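Local structure of UL37 (Suid herpesvirus 1, 4K70) at residues A[162-174]-A[435-447]. The protein is an inner tegument protein that probably helps control viral trafficking, represented here by its metal-binding N-terminal half. Numbering follows the deposited sequence.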
loop_
_atom_site.group_PDB
_atom_site.type_symbol
_atom_site.label_atom_id
_atom_site.label_comp_id
_atom_site.label_asym_id
_atom_site.label_seq_id
_atom_site.Cartn_x
_atom_site.Cartn_y
_atom_site.Cartn_z
ATOM N N ALA A 162 -13.585 0.221 2.235
ATOM C CA ALA A 162 -14.551 1.107 2.899
ATOM C C ALA A 162 -14.098 2.570 2.925
ATOM O O ALA A 162 -14.918 3.482 2.998
ATOM C CB ALA A 162 -14.866 0.619 4.324
ATOM N N LEU A 163 -12.794 2.783 2.830
ATOM C CA LEU A 163 -12.197 4.101 3.016
ATOM C C LEU A 163 -12.269 4.980 1.778
ATOM O O LEU A 163 -12.100 6.194 1.887
ATOM C CB LEU A 163 -10.715 3.941 3.447
ATOM C CG LEU A 163 -10.489 3.141 4.730
ATOM C CD1 LEU A 163 -8.976 3.005 5.082
ATOM C CD2 LEU A 163 -11.240 3.774 5.872
ATOM N N VAL A 164 -12.486 4.376 0.606
ATOM C CA VAL A 164 -12.546 5.130 -0.652
ATOM C C VAL A 164 -13.881 4.921 -1.405
ATOM O O VAL A 164 -13.966 5.132 -2.617
ATOM C CB VAL A 164 -11.340 4.846 -1.570
ATOM C CG1 VAL A 164 -9.991 5.155 -0.825
ATOM C CG2 VAL A 164 -11.345 3.408 -2.071
ATOM N N GLN A 165 -14.910 4.492 -0.683
ATOM C CA GLN A 165 -16.253 4.378 -1.261
ATOM C C GLN A 165 -16.824 5.762 -1.568
ATOM O O GLN A 165 -16.400 6.753 -0.980
ATOM C CB GLN A 165 -17.191 3.620 -0.323
ATOM C CG GLN A 165 -17.417 4.307 1.038
ATOM C CD GLN A 165 -18.311 3.477 1.930
ATOM O OE1 GLN A 165 -19.516 3.386 1.701
ATOM N NE2 GLN A 165 -17.722 2.842 2.937
ATOM N N PRO A 166 -17.806 5.828 -2.486
ATOM C CA PRO A 166 -18.333 7.108 -2.975
ATOM C C PRO A 166 -18.881 8.025 -1.873
ATOM O O PRO A 166 -18.764 9.239 -1.996
ATOM C CB PRO A 166 -19.459 6.684 -3.931
ATOM C CG PRO A 166 -19.010 5.322 -4.435
ATOM C CD PRO A 166 -18.366 4.678 -3.216
ATOM N N ARG A 167 -19.460 7.474 -0.820
ATOM C CA ARG A 167 -19.968 8.346 0.243
ATOM C C ARG A 167 -18.837 9.155 0.889
ATOM O O ARG A 167 -19.081 10.203 1.502
ATOM C CB ARG A 167 -20.745 7.554 1.292
ATOM C CG ARG A 167 -19.885 6.750 2.209
ATOM C CD ARG A 167 -20.715 5.848 3.122
ATOM N NE ARG A 167 -21.934 6.492 3.609
ATOM C CZ ARG A 167 -21.970 7.480 4.493
ATOM N NH1 ARG A 167 -20.839 7.960 4.990
ATOM N NH2 ARG A 167 -23.137 7.995 4.878
ATOM N N PHE A 168 -17.602 8.685 0.722
ATOM C CA PHE A 168 -16.437 9.428 1.222
ATOM C C PHE A 168 -15.712 10.178 0.119
ATOM O O PHE A 168 -14.570 10.595 0.301
ATOM C CB PHE A 168 -15.466 8.484 1.929
ATOM C CG PHE A 168 -16.033 7.871 3.169
ATOM C CD1 PHE A 168 -16.830 8.623 4.022
ATOM C CD2 PHE A 168 -15.800 6.535 3.468
ATOM C CE1 PHE A 168 -17.372 8.065 5.171
ATOM C CE2 PHE A 168 -16.331 5.968 4.619
ATOM C CZ PHE A 168 -17.125 6.735 5.471
ATOM N N ALA A 169 -16.358 10.327 -1.035
ATOM C CA ALA A 169 -15.747 11.041 -2.157
ATOM C C ALA A 169 -15.290 12.461 -1.820
ATOM O O ALA A 169 -14.234 12.892 -2.281
ATOM C CB ALA A 169 -16.676 11.050 -3.381
ATOM N N THR A 170 -16.066 13.197 -1.030
ATOM C CA THR A 170 -15.660 14.564 -0.688
ATOM C C THR A 170 -14.443 14.598 0.247
ATOM O O THR A 170 -13.799 15.638 0.371
ATOM C CB THR A 170 -16.807 15.408 -0.091
ATOM O OG1 THR A 170 -17.321 14.777 1.091
ATOM C CG2 THR A 170 -17.932 15.594 -1.135
ATOM N N LEU A 171 -14.107 13.461 0.868
ATOM C CA LEU A 171 -12.908 13.389 1.722
ATOM C C LEU A 171 -11.662 12.863 1.035
ATOM O O LEU A 171 -10.569 12.938 1.603
ATOM C CB LEU A 171 -13.142 12.490 2.938
ATOM C CG LEU A 171 -14.390 12.715 3.765
ATOM C CD1 LEU A 171 -14.419 11.681 4.883
ATOM C CD2 LEU A 171 -14.429 14.144 4.301
ATOM N N TYR A 172 -11.824 12.321 -0.167
ATOM C CA TYR A 172 -10.772 11.548 -0.826
ATOM C C TYR A 172 -9.458 12.298 -1.065
ATOM O O TYR A 172 -8.386 11.788 -0.758
ATOM C CB TYR A 172 -11.290 10.977 -2.151
ATOM C CG TYR A 172 -10.285 10.131 -2.879
ATOM C CD1 TYR A 172 -10.009 8.842 -2.459
ATOM C CD2 TYR A 172 -9.610 10.622 -3.983
ATOM C CE1 TYR A 172 -9.080 8.055 -3.121
ATOM C CE2 TYR A 172 -8.670 9.854 -4.647
ATOM C CZ TYR A 172 -8.417 8.566 -4.212
ATOM O OH TYR A 172 -7.500 7.780 -4.873
ATOM N N ASP A 173 -9.534 13.501 -1.622
ATOM C CA ASP A 173 -8.330 14.264 -1.895
ATOM C C ASP A 173 -7.739 14.907 -0.622
ATOM O O ASP A 173 -6.725 15.582 -0.698
ATOM C CB ASP A 173 -8.613 15.355 -2.929
ATOM C CG ASP A 173 -7.345 16.062 -3.410
ATOM O OD1 ASP A 173 -6.429 15.375 -3.899
ATOM O OD2 ASP A 173 -7.265 17.308 -3.294
ATOM N N MET A 174 -8.369 14.730 0.535
ATOM C CA MET A 174 -7.851 15.395 1.741
ATOM C C MET A 174 -6.591 14.680 2.224
ATOM O O MET A 174 -6.515 13.453 2.190
ATOM C CB MET A 174 -8.893 15.462 2.852
ATOM C CG MET A 174 -10.193 16.183 2.441
ATOM S SD MET A 174 -11.201 16.522 3.873
ATOM C CE MET A 174 -12.493 17.547 3.137
ATOM N N PRO A 435 -6.625 4.105 -8.487
ATOM C CA PRO A 435 -7.276 5.025 -7.542
ATOM C C PRO A 435 -8.567 5.556 -8.146
ATOM O O PRO A 435 -8.583 5.889 -9.328
ATOM C CB PRO A 435 -6.280 6.175 -7.446
ATOM C CG PRO A 435 -5.646 6.203 -8.817
ATOM C CD PRO A 435 -5.483 4.742 -9.170
ATOM N N PRO A 436 -9.632 5.638 -7.350
ATOM C CA PRO A 436 -10.898 6.198 -7.851
ATOM C C PRO A 436 -10.824 7.714 -7.937
ATOM O O PRO A 436 -11.483 8.389 -7.151
ATOM C CB PRO A 436 -11.899 5.809 -6.764
ATOM C CG PRO A 436 -11.064 5.739 -5.501
ATOM C CD PRO A 436 -9.746 5.148 -5.967
ATOM N N THR A 437 -10.033 8.237 -8.868
ATOM C CA THR A 437 -9.784 9.674 -8.945
ATOM C C THR A 437 -11.019 10.453 -9.384
ATOM O O THR A 437 -11.033 11.686 -9.354
ATOM C CB THR A 437 -8.638 10.000 -9.908
ATOM O OG1 THR A 437 -8.841 9.300 -11.140
ATOM C CG2 THR A 437 -7.292 9.589 -9.315
ATOM N N GLU A 438 -12.053 9.742 -9.810
ATOM C CA GLU A 438 -13.309 10.411 -10.117
ATOM C C GLU A 438 -13.862 11.103 -8.859
ATOM O O GLU A 438 -14.674 12.017 -8.958
ATOM C CB GLU A 438 -14.322 9.432 -10.708
ATOM C CG GLU A 438 -14.679 8.247 -9.807
ATOM C CD GLU A 438 -13.747 7.052 -9.982
ATOM O OE1 GLU A 438 -12.654 7.212 -10.579
ATOM O OE2 GLU A 438 -14.114 5.944 -9.522
ATOM N N HIS A 439 -13.404 10.675 -7.681
ATOM C CA HIS A 439 -13.809 11.298 -6.418
ATOM C C HIS A 439 -13.349 12.746 -6.351
ATOM O O HIS A 439 -13.973 13.578 -5.694
ATOM C CB HIS A 439 -13.194 10.564 -5.221
ATOM C CG HIS A 439 -13.806 9.223 -4.950
ATOM N ND1 HIS A 439 -14.956 8.788 -5.562
ATOM C CD2 HIS A 439 -13.425 8.231 -4.108
ATOM C CE1 HIS A 439 -15.261 7.580 -5.118
ATOM N NE2 HIS A 439 -14.345 7.221 -4.233
ATOM N N VAL A 440 -12.223 13.033 -6.989
ATOM C CA VAL A 440 -11.675 14.375 -6.942
ATOM C C VAL A 440 -12.672 15.297 -7.625
ATOM O O VAL A 440 -13.026 16.337 -7.091
ATOM C CB VAL A 440 -10.288 14.442 -7.609
ATOM C CG1 VAL A 440 -9.727 15.856 -7.547
ATOM C CG2 VAL A 440 -9.332 13.458 -6.931
ATOM N N GLY A 441 -13.159 14.879 -8.791
ATOM C CA GLY A 441 -14.185 15.617 -9.504
ATOM C C GLY A 441 -15.474 15.763 -8.723
ATOM O O GLY A 441 -16.051 16.845 -8.682
ATOM N N ALA A 442 -15.934 14.673 -8.109
ATOM C CA ALA A 442 -17.124 14.715 -7.258
ATOM C C ALA A 442 -16.977 15.709 -6.097
ATOM O O ALA A 442 -17.932 16.405 -5.723
ATOM C CB ALA A 442 -17.427 13.325 -6.715
ATOM N N ALA A 443 -15.778 15.765 -5.520
ATOM C CA ALA A 443 -15.522 16.647 -4.388
ATOM C C ALA A 443 -15.642 18.091 -4.852
ATOM O O ALA A 443 -16.313 18.902 -4.210
ATOM C CB ALA A 443 -14.127 16.379 -3.808
ATOM N N ARG A 444 -15.006 18.397 -5.983
ATOM C CA ARG A 444 -15.106 19.719 -6.599
ATOM C C ARG A 444 -16.558 20.082 -6.900
ATOM O O ARG A 444 -16.995 21.200 -6.611
ATOM C CB ARG A 444 -14.264 19.779 -7.881
ATOM C CG ARG A 444 -14.408 21.070 -8.682
ATOM C CD ARG A 444 -13.674 20.985 -10.016
ATOM N NE ARG A 444 -13.955 22.151 -10.850
ATOM C CZ ARG A 444 -15.007 22.253 -11.658
ATOM N NH1 ARG A 444 -15.873 21.251 -11.749
ATOM N NH2 ARG A 444 -15.197 23.356 -12.371
ATOM N N ALA A 445 -17.310 19.140 -7.465
ATOM C CA ALA A 445 -18.736 19.370 -7.720
ATOM C C ALA A 445 -19.482 19.757 -6.439
ATOM O O ALA A 445 -20.326 20.650 -6.451
ATOM C CB ALA A 445 -19.368 18.149 -8.347
ATOM N N ALA A 446 -19.165 19.081 -5.339
ATOM C CA ALA A 446 -19.776 19.379 -4.048
ATOM C C ALA A 446 -19.432 20.786 -3.557
ATOM O O ALA A 446 -20.312 21.516 -3.100
ATOM C CB ALA A 446 -19.376 18.340 -3.017
ATOM N N LEU A 447 -18.157 21.160 -3.647
ATOM C CA LEU A 447 -17.714 22.488 -3.222
ATOM C C LEU A 447 -18.367 23.591 -4.052
ATOM O O LEU A 447 -18.811 24.600 -3.511
ATOM C CB LEU A 447 -16.192 22.612 -3.293
ATOM C CG LEU A 447 -15.554 23.896 -2.742
ATOM C CD1 LEU A 447 -16.117 24.263 -1.386
ATOM C CD2 LEU A 447 -14.046 23.756 -2.656
#
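H439 NE2 gives the contact its hydrogen bond, reaching V164 O at 2.7 Å with an N-H...O angle of 163°. The acceptor lies almost in the imidazole plane, whereas the donor stands well out of the carbonyl plane, so the bond is straight at the histidine but misses the oxygen lone-pair direction.

Ring contacts fix the same side chain from several directions. The CB of A169 sits over one imidazole face, 3.9 Å from the centroid, a CH-pi contact, while P436 CB of its own segment lies over the opposite face, toward the rim. The H439 edge points at the face of Y172 in a T-shaped pair, centroids 5.3 Å apart and planes at 79°. With CG anti to the backbone N (chi1 -178°), the Y172 ring reaches the inverse gamma turn centred on P436 and crosses that proline obliquely: CE1 meets P436 CG at 3.9 Å, and V440 CG2 lies at the ring edge. The Y172 hydroxyl is hydrogen-bonded to P390 O.

Apolar packing continues along helix 438-458, where A443 CB rests on the T170 backbone and T170 CG2 touches A446 CB at 3.6 Å. Beside V440, the D173 carboxylate forms salt bridges with R476 and R480 of helix 464-481.

This is loop-on-helix packing in an all-helical fold: the connection between helices 156-159 and 175-188 lies against the N-terminal turns of helix 438-458, where T170 CA and A443 CA approach to 4.2 Å, consistent with the small alanine side chains.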